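Local coordinates for protein prolyl-tRNA synthetase (Giardia lamblia ATCC 50803, PDB 3IAL) that probably catalyses the ATP-dependent attachment of L-proline to tRNA(Pro), by way of the prolyl-adenylate bound here, at residues L119-F131 with P142-H154. Residues are numbered along the deposited sequence; the frame is centred on the assembly and turned at random.
Sequences LRPTSETAIYSMF and PLKIHQTCTIFRH. With PR8 (5'-O-[(R)-hydroxy{[(2S)-pyrrolidin-2-ylcarbonyl]oxy}phosphoryl]adenosine), chain H.
Arg120 reaches across strand 143-152 and makes the largest share of this contact. Its CB starts beside the strand, with CG set between the backbone N and the carbonyl carbon (chi1 56°). From there Arg120 CG and CD both pass Thr150 O at 3.9 Å, CG also beside Ile151 CG2, and the chain runs extended to NE. Arg120 NE donates to Thr150 O at 3.0 Å, nearly along the C=O axis. Cys149 SG covers one face of the guanidinium, offset toward its rim, and Arg120 NH2 lies 3.3 Å from Cys149 CB. NH1 meets a water in the guanidinium plane; this water also bonds Ser123 OG and Gln147 NE2. NH1 bonds Phe79 O as well, while Glu172 accepts from both Ser123 and Gln147.

The backbone joins too: Phe152 N donates to Arg120 O at 2.8 Å. Leu119 CD1 sits over the face of the Phe152 ring, a CH-pi contact. Farther along, Phe131 turns its ring edge to Ile145 CG1, 3.8 Å from Phe131 CZ.

Arg153 grips Pro121 O side-on with NE (2.9 Å) and NH2, and the oxygen lies in the guanidinium plane. Next to it, Thr122 OG1 accepts from the prolyl nitrogen of PR8 at 2.8 Å and donates to Glu124. Thr122, Glu124 and Arg153, the arginine of the motif 2 sequence Phe-Arg-His-Glu, bring this packing to the prolyl-adenylate pocket of the class II synthetase core.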
ATOM      1  N   LEU B 119     -17.968   7.101   7.660  1.00 22.50           N
ATOM      2  CA  LEU B 119     -16.683   6.464   7.435  1.00 24.66           C
ATOM      3  C   LEU B 119     -16.986   4.984   7.191  1.00 26.67           C
ATOM      4  O   LEU B 119     -17.722   4.373   7.963  1.00 27.63           O
ATOM      5  CB  LEU B 119     -15.769   6.626   8.645  1.00 24.33           C
ATOM      6  CG  LEU B 119     -15.461   8.053   9.112  1.00 23.84           C
ATOM      7  CD1 LEU B 119     -14.417   7.997  10.215  1.00 23.49           C
ATOM      8  CD2 LEU B 119     -14.986   8.935   7.960  1.00 19.49           C
ATOM      9  N   ARG B 120     -16.447   4.426   6.112  1.00 24.24           N
ATOM     10  CA  ARG B 120     -16.739   3.045   5.720  1.00 22.60           C
ATOM     11  C   ARG B 120     -16.506   2.018   6.841  1.00 20.74           C
ATOM     12  O   ARG B 120     -15.407   1.913   7.365  1.00 22.05           O
ATOM     13  CB  ARG B 120     -15.927   2.650   4.479  1.00 19.73           C
ATOM     14  CG  ARG B 120     -14.432   2.814   4.624  1.00 20.22           C
ATOM     15  CD  ARG B 120     -13.728   2.438   3.334  1.00 23.03           C
ATOM     16  NE  ARG B 120     -12.341   2.870   3.411  1.00 23.39           N
ATOM     17  CZ  ARG B 120     -11.603   3.291   2.392  1.00 22.62           C
ATOM     18  NH1 ARG B 120     -12.078   3.344   1.151  1.00 22.69           N
ATOM     19  NH2 ARG B 120     -10.366   3.681   2.637  1.00 24.33           N
ATOM     20  N   PRO B 121     -17.554   1.289   7.241  1.00 21.05           N
ATOM     21  CA  PRO B 121     -17.345   0.120   8.108  1.00 21.49           C
ATOM     22  C   PRO B 121     -16.988  -1.129   7.310  1.00 22.16           C
ATOM     23  O   PRO B 121     -16.459  -2.097   7.849  1.00 22.68           O
ATOM     24  CB  PRO B 121     -18.704  -0.055   8.773  1.00 23.69           C
ATOM     25  CG  PRO B 121     -19.679   0.446   7.765  1.00 23.63           C
ATOM     26  CD  PRO B 121     -18.985   1.626   7.114  1.00 23.28           C
ATOM     27  N   THR B 122     -17.327  -1.082   6.030  1.00 21.82           N
ATOM     28  CA  THR B 122     -17.072  -2.125   5.053  1.00 22.50           C
ATOM     29  C   THR B 122     -17.684  -1.485   3.807  1.00 22.12           C
ATOM     30  O   THR B 122     -18.526  -0.585   3.931  1.00 21.67           O
ATOM     31  CB  THR B 122     -17.746  -3.477   5.417  1.00 22.84           C
ATOM     32  OG1 THR B 122     -17.499  -4.430   4.373  1.00 21.31           O
ATOM     33  CG2 THR B 122     -19.251  -3.296   5.626  1.00 18.70           C
ATOM     34  N   SER B 123     -17.250  -1.881   2.622  1.00 19.66           N
ATOM     35  CA  SER B 123     -17.506  -1.039   1.458  1.00 21.80           C
ATOM     36  C   SER B 123     -18.571  -1.505   0.454  1.00 22.32           C
ATOM     37  O   SER B 123     -18.722  -0.888  -0.596  1.00 24.89           O
ATOM     38  CB  SER B 123     -16.185  -0.739   0.743  1.00 23.20           C
ATOM     39  OG  SER B 123     -15.218  -0.281   1.675  1.00 24.19           O
ATOM     40  N   GLU B 124     -19.333  -2.547   0.783  1.00 21.87           N
ATOM     41  CA  GLU B 124     -20.367  -3.055  -0.135  1.00 22.72           C
ATOM     42  C   GLU B 124     -21.227  -1.950  -0.746  1.00 22.34           C
ATOM     43  O   GLU B 124     -21.361  -1.883  -1.963  1.00 23.24           O
ATOM     44  CB  GLU B 124     -21.285  -4.083   0.541  1.00 21.77           C
ATOM     45  CG  GLU B 124     -20.663  -5.469   0.692  1.00 24.26           C
ATOM     46  CD  GLU B 124     -19.679  -5.579   1.850  1.00 26.46           C
ATOM     47  OE1 GLU B 124     -19.561  -4.628   2.655  1.00 29.55           O
ATOM     48  OE2 GLU B 124     -19.021  -6.628   1.952  1.00 25.86           O
ATOM     49  N   THR B 125     -21.800  -1.088   0.089  1.00 22.17           N
ATOM     50  CA  THR B 125     -22.804  -0.131  -0.389  1.00 22.93           C
ATOM     51  C   THR B 125     -22.211   0.865  -1.386  1.00 23.58           C
ATOM     52  O   THR B 125     -22.857   1.232  -2.368  1.00 23.84           O
ATOM     53  CB  THR B 125     -23.500   0.613   0.779  1.00 25.46           C
ATOM     54  OG1 THR B 125     -22.527   1.291   1.582  1.00 28.43           O
ATOM     55  CG2 THR B 125     -24.276  -0.360   1.658  1.00 20.88           C
ATOM     56  N   ALA B 126     -20.965   1.260  -1.143  1.00 25.16           N
ATOM     57  CA  ALA B 126     -20.241   2.186  -2.012  1.00 23.37           C
ATOM     58  C   ALA B 126     -19.801   1.502  -3.303  1.00 23.98           C
ATOM     59  O   ALA B 126     -19.998   2.035  -4.390  1.00 23.09           O
ATOM     60  CB  ALA B 126     -19.037   2.770  -1.272  1.00 22.53           C
ATOM     61  N   ILE B 127     -19.228   0.308  -3.184  1.00 23.64           N
ATOM     62  CA  ILE B 127     -18.721  -0.403  -4.347  1.00 24.07           C
ATOM     63  C   ILE B 127     -19.838  -0.862  -5.289  1.00 24.38           C
ATOM     64  O   ILE B 127     -19.703  -0.734  -6.502  1.00 22.13           O
ATOM     65  CB  ILE B 127     -17.831  -1.600  -3.943  1.00 25.80           C
ATOM     66  CG1 ILE B 127     -16.511  -1.082  -3.367  1.00 25.63           C
ATOM     67  CG2 ILE B 127     -17.554  -2.502  -5.158  1.00 24.74           C
ATOM     68  CD1 ILE B 127     -15.739  -2.093  -2.573  1.00 24.79           C
ATOM     69  N   TYR B 128     -20.937  -1.379  -4.741  1.00 23.11           N
ATOM     70  CA  TYR B 128     -22.020  -1.893  -5.584  1.00 23.56           C
ATOM     71  C   TYR B 128     -22.831  -0.759  -6.240  1.00 23.28           C
ATOM     72  O   TYR B 128     -23.358  -0.939  -7.331  1.00 23.02           O
ATOM     73  CB  TYR B 128     -22.900  -2.889  -4.819  1.00 23.71           C
ATOM     74  CG  TYR B 128     -22.103  -3.999  -4.137  1.00 24.67           C
ATOM     75  CD1 TYR B 128     -20.831  -4.368  -4.598  1.00 24.44           C
ATOM     76  CD2 TYR B 128     -22.620  -4.682  -3.034  1.00 20.81           C
ATOM     77  CE1 TYR B 128     -20.097  -5.371  -3.968  1.00 24.64           C
ATOM     78  CE2 TYR B 128     -21.895  -5.684  -2.404  1.00 21.65           C
ATOM     79  CZ  TYR B 128     -20.633  -6.022  -2.874  1.00 21.19           C
ATOM     80  OH  TYR B 128     -19.894  -7.005  -2.262  1.00 21.31           O
ATOM     81  N   SER B 129     -22.875   0.417  -5.610  1.00 22.94           N
ATOM     82  CA  SER B 129     -23.406   1.612  -6.267  1.00 23.76           C
ATOM     83  C   SER B 129     -22.592   1.931  -7.523  1.00 24.49           C
ATOM     84  O   SER B 129     -23.154   2.362  -8.526  1.00 25.11           O
ATOM     85  CB  SER B 129     -23.402   2.822  -5.324  1.00 24.87           C
ATOM     86  OG  SER B 129     -24.228   2.590  -4.192  1.00 29.93           O
ATOM     87  N   MET B 130     -21.274   1.722  -7.472  1.00 23.02           N
ATOM     88  CA  MET B 130     -20.437   1.900  -8.668  1.00 24.48           C
ATOM     89  C   MET B 130     -20.524   0.723  -9.643  1.00 22.59           C
ATOM     90  O   MET B 130     -20.505   0.936 -10.846  1.00 24.34           O
ATOM     91  CB  MET B 130     -18.984   2.202  -8.297  1.00 24.29           C
ATOM     92  CG  MET B 130     -18.825   3.492  -7.477  1.00 28.36           C
ATOM     93  SD  MET B 130     -19.490   4.997  -8.254  1.00 29.48           S
ATOM     94  CE  MET B 130     -18.456   5.061  -9.730  1.00 30.82           C
ATOM     95  N   PHE B 131     -20.621  -0.509  -9.147  1.00 23.83           N
ATOM     96  CA  PHE B 131     -20.855  -1.676 -10.040  1.00 23.96           C
ATOM     97  C   PHE B 131     -22.083  -1.468 -10.931  1.00 23.53           C
ATOM     98  O   PHE B 131     -22.108  -1.899 -12.091  1.00 21.53           O
ATOM     99  CB  PHE B 131     -21.031  -2.966  -9.232  1.00 24.69           C
ATOM    100  CG  PHE B 131     -19.737  -3.579  -8.728  1.00 23.30           C
ATOM    101  CD1 PHE B 131     -18.532  -2.866  -8.726  1.00 21.42           C
ATOM    102  CD2 PHE B 131     -19.741  -4.878  -8.218  1.00 22.35           C
ATOM    103  CE1 PHE B 131     -17.353  -3.452  -8.248  1.00 24.23           C
ATOM    104  CE2 PHE B 131     -18.565  -5.465  -7.740  1.00 22.70           C
ATOM    105  CZ  PHE B 131     -17.367  -4.751  -7.763  1.00 20.31           C
ATOM    106  N   PRO B 142     -16.558 -11.253 -15.894  1.00 25.27           N
ATOM    107  CA  PRO B 142     -16.531 -10.914 -14.473  1.00 24.21           C
ATOM    108  C   PRO B 142     -15.832  -9.588 -14.188  1.00 24.24           C
ATOM    109  O   PRO B 142     -14.973  -9.147 -14.946  1.00 23.56           O
ATOM    110  CB  PRO B 142     -15.739 -12.071 -13.836  1.00 24.88           C
ATOM    111  CG  PRO B 142     -14.955 -12.661 -14.925  1.00 26.22           C
ATOM    112  CD  PRO B 142     -15.725 -12.431 -16.198  1.00 24.85           C
ATOM    113  N   LEU B 143     -16.236  -8.957 -13.098  1.00 23.62           N
ATOM    114  CA  LEU B 143     -15.651  -7.709 -12.651  1.00 24.38           C
ATOM    115  C   LEU B 143     -15.152  -8.007 -11.244  1.00 22.67           C
ATOM    116  O   LEU B 143     -15.949  -8.266 -10.338  1.00 21.55           O
ATOM    117  CB  LEU B 143     -16.709  -6.592 -12.675  1.00 24.62           C
ATOM    118  CG  LEU B 143     -16.298  -5.178 -12.251  1.00 28.37           C
ATOM    119  CD1 LEU B 143     -14.867  -4.843 -12.653  1.00 29.85           C
ATOM    120  CD2 LEU B 143     -17.275  -4.144 -12.820  1.00 27.41           C
ATOM    121  N   LYS B 144     -13.831  -8.035 -11.092  1.00 22.01           N
ATOM    122  CA  LYS B 144     -13.182  -8.494  -9.865  1.00 22.18           C
ATOM    123  C   LYS B 144     -12.206  -7.443  -9.371  1.00 23.90           C
ATOM    124  O   LYS B 144     -11.221  -7.138 -10.045  1.00 24.37           O
ATOM    125  CB  LYS B 144     -12.430  -9.805 -10.127  1.00 22.17           C
ATOM    126  CG  LYS B 144     -13.266 -10.909 -10.773  1.00 21.47           C
ATOM    127  CD  LYS B 144     -12.565 -12.258 -10.692  1.00 23.64           C
ATOM    128  CE  LYS B 144     -13.302 -13.331 -11.461  1.00 21.93           C
ATOM    129  NZ  LYS B 144     -12.674 -14.669 -11.314  1.00 19.96           N
ATOM    130  N   ILE B 145     -12.472  -6.886  -8.192  1.00 24.24           N
ATOM    131  CA  ILE B 145     -11.597  -5.878  -7.630  1.00 21.83           C
ATOM    132  C   ILE B 145     -11.274  -6.153  -6.167  1.00 22.63           C
ATOM    133  O   ILE B 145     -11.856  -7.027  -5.549  1.00 24.81           O
ATOM    134  CB  ILE B 145     -12.174  -4.450  -7.827  1.00 22.57           C
ATOM    135  CG1 ILE B 145     -13.590  -4.308  -7.253  1.00 23.69           C
ATOM    136  CG2 ILE B 145     -12.192  -4.083  -9.333  1.00 22.47           C
ATOM    137  CD1 ILE B 145     -13.671  -4.164  -5.764  1.00 24.09           C
ATOM    138  N   HIS B 146     -10.308  -5.417  -5.633  1.00 22.89           N
ATOM    139  CA  HIS B 146     -10.001  -5.467  -4.217  1.00 23.45           C
ATOM    140  C   HIS B 146      -9.272  -4.195  -3.833  1.00 23.45           C
ATOM    141  O   HIS B 146      -8.707  -3.526  -4.694  1.00 21.80           O
ATOM    142  CB  HIS B 146      -9.149  -6.691  -3.877  1.00 22.89           C
ATOM    143  CG  HIS B 146      -7.766  -6.631  -4.429  1.00 22.17           C
ATOM    144  ND1 HIS B 146      -6.692  -6.173  -3.695  1.00 25.40           N
ATOM    145  CD2 HIS B 146      -7.282  -6.947  -5.651  1.00 22.80           C
ATOM    146  CE1 HIS B 146      -5.603  -6.224  -4.440  1.00 25.55           C
ATOM    147  NE2 HIS B 146      -5.934  -6.680  -5.633  1.00 21.55           N
ATOM    148  N   GLN B 147      -9.300  -3.867  -2.546  1.00 22.12           N
ATOM    149  CA  GLN B 147      -8.579  -2.717  -2.030  1.00 20.96           C
ATOM    150  C   GLN B 147      -8.021  -2.992  -0.642  1.00 23.08           C
ATOM    151  O   GLN B 147      -8.618  -3.710   0.151  1.00 25.14           O
ATOM    152  CB  GLN B 147      -9.464  -1.480  -1.995  1.00 20.56           C
ATOM    153  CG  GLN B 147     -10.640  -1.555  -1.039  1.00 22.75           C
ATOM    154  CD  GLN B 147     -11.479  -0.297  -1.087  1.00 26.10           C
ATOM    155  OE1 GLN B 147     -11.257   0.568  -1.937  1.00 24.69           O
ATOM    156  NE2 GLN B 147     -12.459  -0.192  -0.181  1.00 21.03           N
ATOM    157  N   THR B 148      -6.859  -2.414  -0.382  1.00 23.28           N
ATOM    158  CA  THR B 148      -6.207  -2.482   0.909  1.00 24.50           C
ATOM    159  C   THR B 148      -6.388  -1.103   1.483  1.00 23.45           C
ATOM    160  O   THR B 148      -6.013  -0.119   0.854  1.00 23.24           O
ATOM    161  CB  THR B 148      -4.713  -2.777   0.758  1.00 23.58           C
ATOM    162  OG1 THR B 148      -4.555  -4.096   0.230  1.00 24.19           O
ATOM    163  CG2 THR B 148      -3.988  -2.643   2.101  1.00 20.75           C
ATOM    164  N   CYS B 149      -6.985  -1.028   2.660  1.00 22.34           N
ATOM    165  CA  CYS B 149      -7.344   0.259   3.244  1.00 25.43           C
ATOM    166  C   CYS B 149      -7.720   0.036   4.698  1.00 25.00           C
ATOM    167  O   CYS B 149      -7.581  -1.073   5.215  1.00 26.10           O
ATOM    168  CB  CYS B 149      -8.523   0.888   2.487  1.00 23.41           C
ATOM    169  SG  CYS B 149     -10.113  -0.012   2.681  1.00 26.58           S
ATOM    170  N   THR B 150      -8.208   1.084   5.352  1.00 24.87           N
ATOM    171  CA  THR B 150      -8.749   0.938   6.690  1.00 24.10           C
ATOM    172  C   THR B 150     -10.260   1.128   6.640  1.00 23.75           C
ATOM    173  O   THR B 150     -10.779   1.857   5.776  1.00 22.67           O
ATOM    174  CB  THR B 150      -8.070   1.879   7.709  1.00 25.84           C
ATOM    175  OG1 THR B 150      -8.530   3.228   7.551  1.00 21.89           O
ATOM    176  CG2 THR B 150      -6.561   1.827   7.550  1.00 17.83           C
ATOM    177  N   ILE B 151     -10.949   0.419   7.533  1.00 21.44           N
ATOM    178  CA  ILE B 151     -12.382   0.589   7.765  1.00 21.93           C
ATOM    179  C   ILE B 151     -12.564   1.024   9.218  1.00 23.94           C
ATOM    180  O   ILE B 151     -11.598   1.001   9.999  1.00 23.95           O
ATOM    181  CB  ILE B 151     -13.179  -0.705   7.478  1.00 22.58           C
ATOM    182  CG1 ILE B 151     -12.558  -1.911   8.198  1.00 20.21           C
ATOM    183  CG2 ILE B 151     -13.259  -0.955   5.966  1.00 19.87           C
ATOM    184  CD1 ILE B 151     -13.535  -3.090   8.377  1.00 22.07           C
ATOM    185  N   PHE B 152     -13.788   1.417   9.574  1.00 24.13           N
ATOM    186  CA  PHE B 152     -14.066   2.043  10.873  1.00 25.15           C
ATOM    187  C   PHE B 152     -15.291   1.430  11.564  1.00 27.01           C
ATOM    188  O   PHE B 152     -16.359   1.347  10.968  1.00 28.10           O
ATOM    189  CB  PHE B 152     -14.267   3.553  10.693  1.00 24.50           C
ATOM    190  CG  PHE B 152     -13.068   4.260  10.107  1.00 23.41           C
ATOM    191  CD1 PHE B 152     -12.146   4.896  10.933  1.00 26.49           C
ATOM    192  CD2 PHE B 152     -12.863   4.289   8.736  1.00 24.90           C
ATOM    193  CE1 PHE B 152     -11.043   5.546  10.402  1.00 23.78           C
ATOM    194  CE2 PHE B 152     -11.748   4.941   8.187  1.00 27.21           C
ATOM    195  CZ  PHE B 152     -10.841   5.567   9.020  1.00 24.69           C
ATOM    196  N   ARG B 153     -15.122   0.998  12.816  1.00 28.27           N
ATOM    197  CA  ARG B 153     -16.195   0.377  13.596  1.00 30.53           C
ATOM    198  C   ARG B 153     -16.281   1.022  14.975  1.00 32.28           C
ATOM    199  O   ARG B 153     -15.446   0.758  15.841  1.00 32.94           O
ATOM    200  CB  ARG B 153     -15.941  -1.126  13.767  1.00 32.79           C
ATOM    201  CG  ARG B 153     -15.722  -1.912  12.487  1.00 30.57           C
ATOM    202  CD  ARG B 153     -17.000  -2.414  11.892  1.00 31.21           C
ATOM    203  NE  ARG B 153     -16.770  -3.083  10.609  1.00 33.40           N
ATOM    204  CZ  ARG B 153     -16.679  -4.400  10.413  1.00 32.75           C
ATOM    205  NH1 ARG B 153     -16.797  -5.266  11.413  1.00 34.08           N
ATOM    206  NH2 ARG B 153     -16.473  -4.859   9.183  1.00 30.41           N
ATOM    207  N   HIS B 154     -17.299   1.850  15.183  1.00 34.71           N
ATOM    208  CA  HIS B 154     -17.453   2.604  16.430  1.00 39.05           C
ATOM    209  C   HIS B 154     -17.761   1.760  17.664  1.00 43.33           C
ATOM    210  O   HIS B 154     -17.230   2.040  18.737  1.00 46.48           O
ATOM    211  CB  HIS B 154     -18.548   3.663  16.297  1.00 38.12           C
ATOM    212  CG  HIS B 154     -19.036   4.183  17.610  1.00 40.99           C
ATOM    213  ND1 HIS B 154     -18.287   5.027  18.401  1.00 44.71           N
ATOM    214  CD2 HIS B 154     -20.193   3.969  18.281  1.00 43.34           C
ATOM    215  CE1 HIS B 154     -18.961   5.312  19.500  1.00 46.41           C
ATOM    216  NE2 HIS B 154     -20.124   4.688  19.449  1.00 46.26           N
TER
HETATM  217  C   PR8 H 601     -16.649  -8.626   5.538  1.00 41.68           C
HETATM  218  N   PR8 H 601     -17.018  -7.101   3.701  1.00 37.95           N
HETATM  219  O   PR8 H 601     -16.590  -7.599   6.216  1.00 39.80           O
HETATM  220  P   PR8 H 601     -16.143  -9.964   7.571  0.70 54.76           P
HETATM  221  N1  PR8 H 601     -10.673  -5.687  14.366  0.70 38.84           N
HETATM  222  C2  PR8 H 601      -9.830  -6.338  13.572  0.70 36.35           C
HETATM  223  N3  PR8 H 601     -10.253  -7.106  12.565  0.70 36.19           N
HETATM  224  C4  PR8 H 601     -11.552  -7.256  12.311  0.70 40.17           C
HETATM  225  C5  PR8 H 601     -12.465  -6.597  13.127  0.70 44.07           C
HETATM  226  C6  PR8 H 601     -12.001  -5.797  14.169  0.70 44.75           C
HETATM  227  N6  PR8 H 601     -12.863  -5.152  14.955  0.70 47.85           N
HETATM  228  N7  PR8 H 601     -13.681  -6.894  12.686  0.70 45.67           N
HETATM  229  C8  PR8 H 601     -13.548  -7.708  11.636  0.70 49.61           C
HETATM  230  N9  PR8 H 601     -12.248  -7.942  11.404  0.70 48.94           N
HETATM  231  CA  PR8 H 601     -16.867  -8.529   4.029  1.00 37.84           C
HETATM  232  CB  PR8 H 601     -15.615  -9.016   3.318  1.00 35.99           C
HETATM  233  CD  PR8 H 601     -16.118  -6.808   2.592  1.00 37.80           C
HETATM  234  CG  PR8 H 601     -14.919  -7.727   2.858  1.00 35.60           C
HETATM  235  C1' PR8 H 601     -11.721  -8.815  10.306  0.70 52.31           C
HETATM  236  O10 PR8 H 601     -16.561  -9.898   6.013  1.00 43.66           O
HETATM  237  O1P PR8 H 601     -17.231  -9.541   8.489  0.70 56.60           O
HETATM  238  C2' PR8 H 601     -12.051 -10.311  10.527  0.70 54.66           C
HETATM  239  O2' PR8 H 601     -10.927 -11.121  10.153  0.70 47.98           O
HETATM  240  O2P PR8 H 601     -15.751 -11.499   7.831  0.70 58.29           O
HETATM  241  C3' PR8 H 601     -13.147 -10.564   9.518  0.70 55.14           C
HETATM  242  O3' PR8 H 601     -13.192 -11.949   9.169  0.70 53.41           O
HETATM  243  C4' PR8 H 601     -12.561  -9.750   8.379  0.70 55.14           C
HETATM  244  O4' PR8 H 601     -12.347  -8.476   9.028  0.70 53.59           O
HETATM  245  C5' PR8 H 601     -13.568  -9.676   7.252  0.70 54.00           C
HETATM  246  O5' PR8 H 601     -14.782  -9.119   7.717  0.70 54.92           O
HETATM  247  O   HOH W   1     -17.771   4.038  10.501  1.00 26.43           O
HETATM  248  O   HOH W   2     -14.557   1.987   0.246  1.00 24.09           O